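PDB 6XXW: beta-glucuronidase from Dictyoglomus thermophilum, which probably hydrolyses beta-D-glucuronides to release D-glucuronic acid, as a family 2 glycoside hydrolase. Local coordinates for residues A[304-309]-A[550-555]; A[309-314]-A[572-577]. One frame throughout, in Å; residues are numbered along the deposited sequence.

Overall arrangement
Both contacts join the chain at and after strand 297-305 of the TIM barrel to the chain after strand 544-550, and their centres lie about 9 Å apart. Contact 1 sits deeper, at the ends of the two strands, and is wholly buried; aromatic rings, one backbone hydrogen bond and the amide of Asn551 make most of it. Contact 2, farther from the chain centre and only partly buried, depends on two arginines, two aspartates and ordered water, and reaches a neighbouring subunit. Asp309 belongs to both, packing on Phe555 in contact 1 and meeting Arg574 in contact 2, while backbone bonds from Phe572 to Phe552 and Asp554 tie 550-555 to 572-577.

Contact 1. Residues A[304-309]-A[550-555]; sequences FGKHED and WNFADF
Phe552 wedges between Phe304 and Lys306. Its edge is turned toward the face of Phe304 in a T-shaped pair, centroids 5.6 Å apart, while CE of Lys306 lies over one of its own faces. The bent lysine chain also places NZ off-centre over that ring, 4.1 Å from the centroid, in a cation-pi contact; the same ammonium has a salt bridge to Asp325. In the backbone, Phe552 N donates to Gly305 O (3.0 Å, 162°). Gly305 has to be small, since a CB there would run into Trp550 CE3.

Asn551 fills the middle. With CG anti to the backbone N (chi1 -175°), its amide turns back over the rim of the Trp550 ring: ND2 makes a weak bond to Lys306 O (3.3 Å), and OD1 accepts from Ala553 N (2.9 Å), forming an Asx turn. An alanine here lacks that amide, and Ala553 N would probably be left without its acceptor and the turn freer to shift. His307, whose ND1 bonds to Tyr342, brings CD2 over the centre of the Phe555 ring and NE2 to the edge of Trp550, 3.6 Å from CH2.

Toward Asp309 the tight ring packing gives way to a polar, water-bridged end, though still buried. The Asp309 and Phe555 side chains cross at about a right angle, Asp309 CG 3.4 Å from Phe555 CB. The carboxylate is salt-bridged to Arg574, and a water joins Asp309 OD1 to Asp554 O.

The peptide bond before Asn551 is cis. Such a non-proline cis bond after a tryptophan at the end of the eighth strand is a hallmark of clan GH-A glycosidases, and here it lies where the first and last strands close the TIM barrel.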
ATOM      1  N   PHE A 304       1.573  21.888  14.329  1.00 18.26           N
ATOM      2  CA  PHE A 304       1.342  20.472  14.604  1.00 14.27           C
ATOM      3  C   PHE A 304       1.603  20.124  16.053  1.00 15.71           C
ATOM      4  O   PHE A 304       2.164  20.884  16.762  1.00 18.74           O
ATOM      5  CB  PHE A 304       2.216  19.607  13.695  1.00 30.00           C
ATOM      6  CG  PHE A 304       1.894  19.744  12.234  1.00 30.00           C
ATOM      7  CD1 PHE A 304       0.858  19.020  11.668  1.00 30.00           C
ATOM      8  CD2 PHE A 304       2.627  20.598  11.427  1.00 30.00           C
ATOM      9  CE1 PHE A 304       0.559  19.147  10.325  1.00 30.00           C
ATOM     10  CE2 PHE A 304       2.333  20.726  10.083  1.00 30.00           C
ATOM     11  CZ  PHE A 304       1.297  20.000   9.531  1.00 30.00           C
ATOM     12  N   GLY A 305       1.081  19.055  16.532  1.00 16.24           N
ATOM     13  CA  GLY A 305       1.682  18.313  17.635  1.00 14.04           C
ATOM     14  C   GLY A 305       2.670  17.358  16.982  1.00 19.74           C
ATOM     15  O   GLY A 305       2.313  16.762  15.963  1.00 19.14           O
ATOM     16  N   LYS A 306       3.891  17.290  17.496  1.00 14.27           N
ATOM     17  CA  LYS A 306       4.876  16.366  16.922  1.00 17.25           C
ATOM     18  C   LYS A 306       5.146  15.217  17.899  1.00 17.43           C
ATOM     19  O   LYS A 306       4.405  15.040  18.781  1.00 21.98           O
ATOM     20  CB  LYS A 306       6.149  17.142  16.595  1.00 15.70           C
ATOM     21  CG  LYS A 306       6.067  18.073  15.407  1.00 19.17           C
ATOM     22  CD  LYS A 306       7.363  18.760  15.095  1.00 17.81           C
ATOM     23  CE  LYS A 306       8.111  18.212  13.912  1.00 25.00           C
ATOM     24  NZ  LYS A 306       8.572  16.823  14.100  1.00 23.74           N
ATOM     25  N   HIS A 307       6.131  14.408  17.602  1.00 17.56           N
ATOM     26  CA  HIS A 307       6.644  13.393  18.513  1.00 17.66           C
ATOM     27  C   HIS A 307       8.104  13.196  18.156  1.00 20.38           C
ATOM     28  O   HIS A 307       8.494  13.402  17.009  1.00 19.00           O
ATOM     29  CB  HIS A 307       5.911  12.044  18.403  1.00 18.53           C
ATOM     30  CG  HIS A 307       4.898  11.815  19.477  1.00 20.38           C
ATOM     31  ND1 HIS A 307       5.214  11.836  20.818  1.00 16.03           N
ATOM     32  CD2 HIS A 307       3.567  11.575  19.408  1.00 20.75           C
ATOM     33  CE1 HIS A 307       4.124  11.624  21.527  1.00 17.62           C
ATOM     34  NE2 HIS A 307       3.110  11.464  20.696  1.00 16.75           N
ATOM     35  N   GLU A 308       8.911  12.777  19.128  1.00 17.80           N
ATOM     36  CA  GLU A 308      10.282  12.386  18.815  1.00 17.42           C
ATOM     37  C   GLU A 308      10.231  10.911  18.456  1.00 20.60           C
ATOM     38  O   GLU A 308      10.245  10.044  19.328  1.00 18.91           O
ATOM     39  CB  GLU A 308      11.220  12.690  19.977  1.00 19.32           C
ATOM     40  CG  GLU A 308      11.536  14.172  20.078  1.00 22.36           C
ATOM     41  CD  GLU A 308      12.594  14.471  21.119  1.00 20.95           C
ATOM     42  OE1 GLU A 308      12.457  13.975  22.261  1.00 28.61           O
ATOM     43  OE2 GLU A 308      13.569  15.193  20.790  1.00 24.27           O
ATOM     44  N   ASP A 309      10.144  10.630  17.156  1.00 17.69           N
ATOM     45  CA  ASP A 309       9.849   9.290  16.671  1.00 17.08           C
ATOM     46  C   ASP A 309      10.279   9.226  15.215  1.00 18.87           C
ATOM     47  O   ASP A 309       9.987  10.143  14.441  1.00 16.06           O
ATOM     48  CB  ASP A 309       8.343   8.984  16.823  1.00 16.03           C
ATOM     49  CG  ASP A 309       7.914   7.724  16.078  1.00 19.58           C
ATOM     50  OD1 ASP A 309       7.771   7.765  14.835  1.00 17.03           O
ATOM     51  OD2 ASP A 309       7.719   6.691  16.745  1.00 18.89           O
ATOM     52  N   TRP A 550      -3.201  17.051  14.814  1.00 16.65           N
ATOM     53  CA  TRP A 550      -2.555  15.836  15.297  1.00 13.90           C
ATOM     54  C   TRP A 550      -2.560  14.819  14.161  1.00 12.38           C
ATOM     55  O   TRP A 550      -3.639  14.414  13.724  1.00 18.07           O
ATOM     56  CB  TRP A 550      -3.320  15.262  16.486  1.00 17.38           C
ATOM     57  CG  TRP A 550      -2.601  14.150  17.141  1.00 16.49           C
ATOM     58  CD1 TRP A 550      -2.815  12.810  16.980  1.00 17.14           C
ATOM     59  CD2 TRP A 550      -1.511  14.285  18.045  1.00 16.57           C
ATOM     60  NE1 TRP A 550      -1.922  12.101  17.753  1.00 19.18           N
ATOM     61  CE2 TRP A 550      -1.110  12.986  18.416  1.00 18.73           C
ATOM     62  CE3 TRP A 550      -0.843  15.387  18.593  1.00 16.59           C
ATOM     63  CZ2 TRP A 550      -0.070  12.753  19.326  1.00 16.95           C
ATOM     64  CZ3 TRP A 550       0.202  15.156  19.491  1.00 20.72           C
ATOM     65  CH2 TRP A 550       0.579  13.852  19.841  1.00 22.75           C
ATOM     66  N   ASN A 551      -1.382  14.377  13.697  1.00 15.22           N
ATOM     67  CA  ASN A 551      -0.035  14.690  14.209  1.00 15.49           C
ATOM     68  C   ASN A 551       0.790  15.117  13.001  1.00 17.09           C
ATOM     69  O   ASN A 551       0.335  14.945  11.870  1.00 15.75           O
ATOM     70  CB  ASN A 551       0.610  13.458  14.867  1.00 16.97           C
ATOM     71  CG  ASN A 551       1.962  13.753  15.535  1.00 23.10           C
ATOM     72  OD1 ASN A 551       3.009  13.827  14.874  1.00 19.55           O
ATOM     73  ND2 ASN A 551       1.944  13.887  16.860  1.00 18.13           N
ATOM     74  N   PHE A 552       1.990  15.656  13.234  1.00 15.54           N
ATOM     75  CA  PHE A 552       2.929  15.902  12.138  1.00 16.17           C
ATOM     76  C   PHE A 552       3.159  14.632  11.316  1.00 16.94           C
ATOM     77  O   PHE A 552       3.048  14.650  10.085  1.00 18.29           O
ATOM     78  CB  PHE A 552       4.254  16.437  12.693  1.00 18.61           C
ATOM     79  CG  PHE A 552       5.335  16.654  11.640  1.00 16.61           C
ATOM     80  CD1 PHE A 552       5.313  17.772  10.815  1.00 18.38           C
ATOM     81  CD2 PHE A 552       6.393  15.756  11.518  1.00 20.16           C
ATOM     82  CE1 PHE A 552       6.308  17.982   9.860  1.00 15.94           C
ATOM     83  CE2 PHE A 552       7.399  15.947  10.567  1.00 16.20           C
ATOM     84  CZ  PHE A 552       7.359  17.069   9.734  1.00 17.56           C
ATOM     85  N   ALA A 553       3.460  13.512  11.977  1.00 16.55           N
ATOM     86  CA  ALA A 553       3.789  12.287  11.247  1.00 17.37           C
ATOM     87  C   ALA A 553       3.330  11.048  12.009  1.00 17.80           C
ATOM     88  O   ALA A 553       3.265  11.055  13.243  1.00 19.93           O
ATOM     89  CB  ALA A 553       5.298  12.186  10.989  1.00 13.80           C
ATOM     90  N   ASP A 554       3.075   9.965  11.260  1.00 14.05           N
ATOM     91  CA  ASP A 554       2.785   8.657  11.861  1.00 14.53           C
ATOM     92  C   ASP A 554       3.881   8.265  12.844  1.00 17.70           C
ATOM     93  O   ASP A 554       5.073   8.422  12.559  1.00 18.87           O
ATOM     94  CB  ASP A 554       2.672   7.563  10.782  1.00 13.30           C
ATOM     95  CG  ASP A 554       1.567   7.837   9.769  1.00 18.71           C
ATOM     96  OD1 ASP A 554       0.644   8.612  10.088  1.00 16.97           O
ATOM     97  OD2 ASP A 554       1.628   7.277   8.645  1.00 20.23           O
ATOM     98  N   PHE A 555       3.481   7.732  14.001  1.00 13.81           N
ATOM     99  CA  PHE A 555       4.440   7.378  15.047  1.00 20.98           C
ATOM    100  C   PHE A 555       4.017   6.083  15.723  1.00 17.05           C
ATOM    101  O   PHE A 555       2.854   5.687  15.666  1.00 19.51           O
ATOM    102  CB  PHE A 555       4.578   8.498  16.098  1.00 17.95           C
ATOM    103  CG  PHE A 555       3.298   8.831  16.818  1.00 16.99           C
ATOM    104  CD1 PHE A 555       2.401   9.751  16.280  1.00 20.57           C
ATOM    105  CD2 PHE A 555       2.992   8.237  18.040  1.00 16.19           C
ATOM    106  CE1 PHE A 555       1.214  10.070  16.952  1.00 18.13           C
ATOM    107  CE2 PHE A 555       1.804   8.547  18.711  1.00 14.81           C
ATOM    108  CZ  PHE A 555       0.927   9.465  18.179  1.00 16.82           C
TER
HETATM  109  O   HOH W   1       7.049   9.995  13.418  1.00 15.90           O

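Contact 2. Residues A[309-314]-A[572-577]; sequences DSDIRG and FTRNRQ
Arg574 reaches Asp309 and Asp311 at once, its side chain running straight from the turn 573-576 into the opposing loop. CB already points toward 309-314, and with CG anti to the backbone N (chi1 -163°) and the chain extended as far as NE, the guanidinium is carried between the two acids. CG packs beside Asp554 O and lies 3.8 Å from Asp309 OD1. CD comes closer to the second acid, 3.2 Å from Asp311 OD1. NE then donates to Asp309 OD1 on its syn side, somewhat out of the carboxylate plane, a short and nearly straight bond (2.8 Å, 172°). At the tip the two nitrogens part company. NH2 meets Asp309 OD2 at 2.9 Å from above the carboxylate plane, completing a side-on, two-nitrogen grip, and also bonds to Tyr179; NH1 makes a weaker salt bridge to Asp311 OD1 (3.0 Å, 131°), whose carboxylate stands almost perpendicular to the guanidinium. Ser310 O sits over one guanidinium face, too poorly aimed at NH2 for a hydrogen bond.

Arg576 links both sides as well. Its NH1 donates to Arg574 O at 2.9 Å, its NH2 to Asp309 O at 3.3 Å, and its NE forms a salt bridge with Asp325. One water joins Arg576 NH1 to Asp309 OD1; another spans Asp311 N and Arg574 O. Asp311 also packs against Asn575 of a second subunit.

The whole is a salt-bridge network of Asp309, Asp311 and Arg574, built on a type I beta turn from Thr573 to Arg576, that fastens the loop after the first barrel strand to the loop after the last beside a subunit interface.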
ATOM      1  N   ASP A 309      10.144  10.630  17.156  1.00 17.69           N
ATOM      2  CA  ASP A 309       9.849   9.290  16.671  1.00 17.08           C
ATOM      3  C   ASP A 309      10.279   9.226  15.215  1.00 18.87           C
ATOM      4  O   ASP A 309       9.987  10.143  14.441  1.00 16.06           O
ATOM      5  CB  ASP A 309       8.343   8.984  16.823  1.00 16.03           C
ATOM      6  CG  ASP A 309       7.914   7.724  16.078  1.00 19.58           C
ATOM      7  OD1 ASP A 309       7.771   7.765  14.835  1.00 17.03           O
ATOM      8  OD2 ASP A 309       7.719   6.691  16.745  1.00 18.89           O
ATOM      9  N   SER A 310      10.981   8.162  14.856  1.00 17.35           N
ATOM     10  CA  SER A 310      11.354   7.927  13.468  1.00 17.45           C
ATOM     11  C   SER A 310      11.705   6.454  13.305  1.00 19.66           C
ATOM     12  O   SER A 310      11.883   5.728  14.294  1.00 17.50           O
ATOM     13  CB  SER A 310      12.486   8.901  13.055  1.00 18.74           C
ATOM     14  OG  SER A 310      13.769   8.431  13.450  1.00 20.23           O
ATOM     15  N   ASP A 311      11.760   6.005  12.040  1.00 15.80           N
ATOM     16  CA  ASP A 311      11.969   4.592  11.738  1.00 21.20           C
ATOM     17  C   ASP A 311      13.265   4.080  12.354  1.00 17.97           C
ATOM     18  O   ASP A 311      14.309   4.737  12.277  1.00 14.44           O
ATOM     19  CB  ASP A 311      12.022   4.362  10.222  1.00 19.20           C
ATOM     20  CG  ASP A 311      10.653   4.160   9.595  1.00 27.13           C
ATOM     21  OD1 ASP A 311       9.703   3.751  10.298  1.00 24.38           O
ATOM     22  OD2 ASP A 311      10.528   4.415   8.373  1.00 26.99           O
ATOM     23  N   ILE A 312      13.192   2.885  12.949  1.00 14.95           N
ATOM     24  CA  ILE A 312      14.334   2.088  13.412  1.00 16.89           C
ATOM     25  C   ILE A 312      14.935   2.627  14.709  1.00 17.12           C
ATOM     26  O   ILE A 312      15.136   1.866  15.659  1.00 15.20           O
ATOM     27  CB  ILE A 312      15.450   1.944  12.355  1.00 22.10           C
ATOM     28  CG1 ILE A 312      14.908   1.548  10.970  1.00 24.36           C
ATOM     29  CG2 ILE A 312      16.437   0.866  12.815  1.00 20.35           C
ATOM     30  CD1 ILE A 312      14.064   0.304  11.000  1.00 33.35           C
ATOM     31  N   ARG A 313      15.231   3.920  14.780  1.00 14.89           N
ATOM     32  CA  ARG A 313      15.904   4.474  15.954  0.56 16.75           C
ATOM     33  C   ARG A 313      14.945   4.881  17.067  1.00 18.72           C
ATOM     34  O   ARG A 313      15.405   5.286  18.146  1.00 17.20           O
ATOM     35  CB  ARG A 313      16.764   5.674  15.551  0.56 17.73           C
ATOM     36  CG  ARG A 313      15.993   6.953  15.301  0.56 20.63           C
ATOM     37  CD  ARG A 313      16.803   7.912  14.437  0.56 22.76           C
ATOM     38  NE  ARG A 313      17.010   7.370  13.096  0.56 25.16           N
ATOM     39  CZ  ARG A 313      18.195   7.044  12.591  0.56 26.64           C
ATOM     40  NH1 ARG A 313      19.304   7.210  13.310  0.56 28.67           N
ATOM     41  NH2 ARG A 313      18.271   6.554  11.363  0.56 24.64           N
ATOM     42  N   GLY A 314      13.634   4.783  16.843  1.00 18.13           N
ATOM     43  CA  GLY A 314      12.670   5.124  17.870  1.00 16.69           C
ATOM     44  C   GLY A 314      12.724   6.591  18.225  1.00 17.44           C
ATOM     45  O   GLY A 314      12.507   7.443  17.359  1.00 18.46           O
ATOM     46  N   PHE A 572       2.086  13.650   7.533  1.00 13.52           N
ATOM     47  CA  PHE A 572       3.162  13.020   6.782  1.00 17.94           C
ATOM     48  C   PHE A 572       3.281  11.563   7.212  1.00 13.97           C
ATOM     49  O   PHE A 572       2.947  11.204   8.345  1.00 15.31           O
ATOM     50  CB  PHE A 572       4.513  13.725   7.014  1.00 15.72           C
ATOM     51  CG  PHE A 572       4.536  15.150   6.542  1.00 15.96           C
ATOM     52  CD1 PHE A 572       4.260  16.182   7.422  1.00 17.26           C
ATOM     53  CD2 PHE A 572       4.811  15.455   5.222  1.00 17.09           C
ATOM     54  CE1 PHE A 572       4.266  17.502   7.004  1.00 18.42           C
ATOM     55  CE2 PHE A 572       4.812  16.783   4.790  1.00 16.86           C
ATOM     56  CZ  PHE A 572       4.546  17.808   5.690  1.00 16.88           C
ATOM     57  N   THR A 573       3.758  10.716   6.301  1.00 17.61           N
ATOM     58  CA  THR A 573       4.083   9.355   6.702  1.00 18.07           C
ATOM     59  C   THR A 573       5.284   9.377   7.650  1.00 18.56           C
ATOM     60  O   THR A 573       5.957  10.398   7.819  1.00 16.52           O
ATOM     61  CB  THR A 573       4.387   8.491   5.479  1.00 17.67           C
ATOM     62  OG1 THR A 573       5.540   9.012   4.821  1.00 19.16           O
ATOM     63  CG2 THR A 573       3.217   8.498   4.520  1.00 24.05           C
ATOM     64  N   ARG A 574       5.574   8.224   8.265  1.00 12.80           N
ATOM     65  CA  ARG A 574       6.707   8.177   9.185  1.00 13.79           C
ATOM     66  C   ARG A 574       8.030   8.459   8.476  1.00 17.43           C
ATOM     67  O   ARG A 574       8.977   8.949   9.105  1.00 19.40           O
ATOM     68  CB  ARG A 574       6.770   6.821   9.881  1.00 17.68           C
ATOM     69  CG  ARG A 574       7.648   6.826  11.130  1.00 17.06           C
ATOM     70  CD  ARG A 574       7.560   5.496  11.833  1.00 17.90           C
ATOM     71  NE  ARG A 574       7.982   5.527  13.236  1.00 19.55           N
ATOM     72  CZ  ARG A 574       8.539   4.487  13.844  1.00 22.06           C
ATOM     73  NH1 ARG A 574       8.759   3.376  13.160  1.00 17.14           N
ATOM     74  NH2 ARG A 574       8.865   4.544  15.128  1.00 20.90           N
ATOM     75  N   ASN A 575       8.121   8.153   7.179  1.00 16.26           N
ATOM     76  CA  ASN A 575       9.302   8.487   6.398  1.00 16.18           C
ATOM     77  C   ASN A 575       9.211   9.880   5.780  1.00 17.55           C
ATOM     78  O   ASN A 575       9.919  10.164   4.811  1.00 18.68           O
ATOM     79  CB  ASN A 575       9.566   7.419   5.323  1.00 20.37           C
ATOM     80  CG  ASN A 575       8.505   7.375   4.249  1.00 27.00           C
ATOM     81  OD1 ASN A 575       7.451   8.017   4.349  1.00 29.12           O
ATOM     82  ND2 ASN A 575       8.770   6.598   3.206  1.00 40.29           N
ATOM     83  N   ARG A 576       8.341  10.740   6.317  1.00 17.49           N
ATOM     84  CA  ARG A 576       8.353  12.182   6.055  1.00 13.69           C
ATOM     85  C   ARG A 576       7.932  12.521   4.618  1.00 20.66           C
ATOM     86  O   ARG A 576       8.496  13.425   3.989  1.00 19.65           O
ATOM     87  CB  ARG A 576       9.727  12.791   6.377  1.00 14.87           C
ATOM     88  CG  ARG A 576       9.831  13.371   7.791  1.00 19.86           C
ATOM     89  CD  ARG A 576       9.618  12.308   8.840  1.00 17.75           C
ATOM     90  NE  ARG A 576       9.796  12.835  10.191  1.00 22.08           N
ATOM     91  CZ  ARG A 576       9.484  12.173  11.298  1.00 23.96           C
ATOM     92  NH1 ARG A 576       8.980  10.947  11.213  1.00 19.04           N
ATOM     93  NH2 ARG A 576       9.688  12.737  12.490  1.00 22.45           N
ATOM     94  N   GLN A 577       6.917  11.822   4.107  1.00 14.11           N
ATOM     95  CA  GLN A 577       6.306  12.177   2.826  1.00 13.99           C
ATOM     96  C   GLN A 577       4.830  12.522   3.022  1.00 17.76           C
ATOM     97  O   GLN A 577       4.174  11.973   3.909  1.00 16.51           O
ATOM     98  CB  GLN A 577       6.429  11.035   1.805  1.00 14.86           C
ATOM     99  CG  GLN A 577       7.862  10.643   1.453  1.00 18.91           C
ATOM    100  CD  GLN A 577       8.709  11.809   0.963  1.00 22.58           C
ATOM    101  OE1 GLN A 577       8.210  12.737   0.323  1.00 16.72           O
ATOM    102  NE2 GLN A 577      10.005  11.756   1.252  1.00 26.71           N
TER
HETATM  103  O   HOH W   1       7.049   9.995  13.418  1.00 15.90           O
HETATM  104  O   HOH W   2      11.382   7.800   9.785  1.00 23.18           O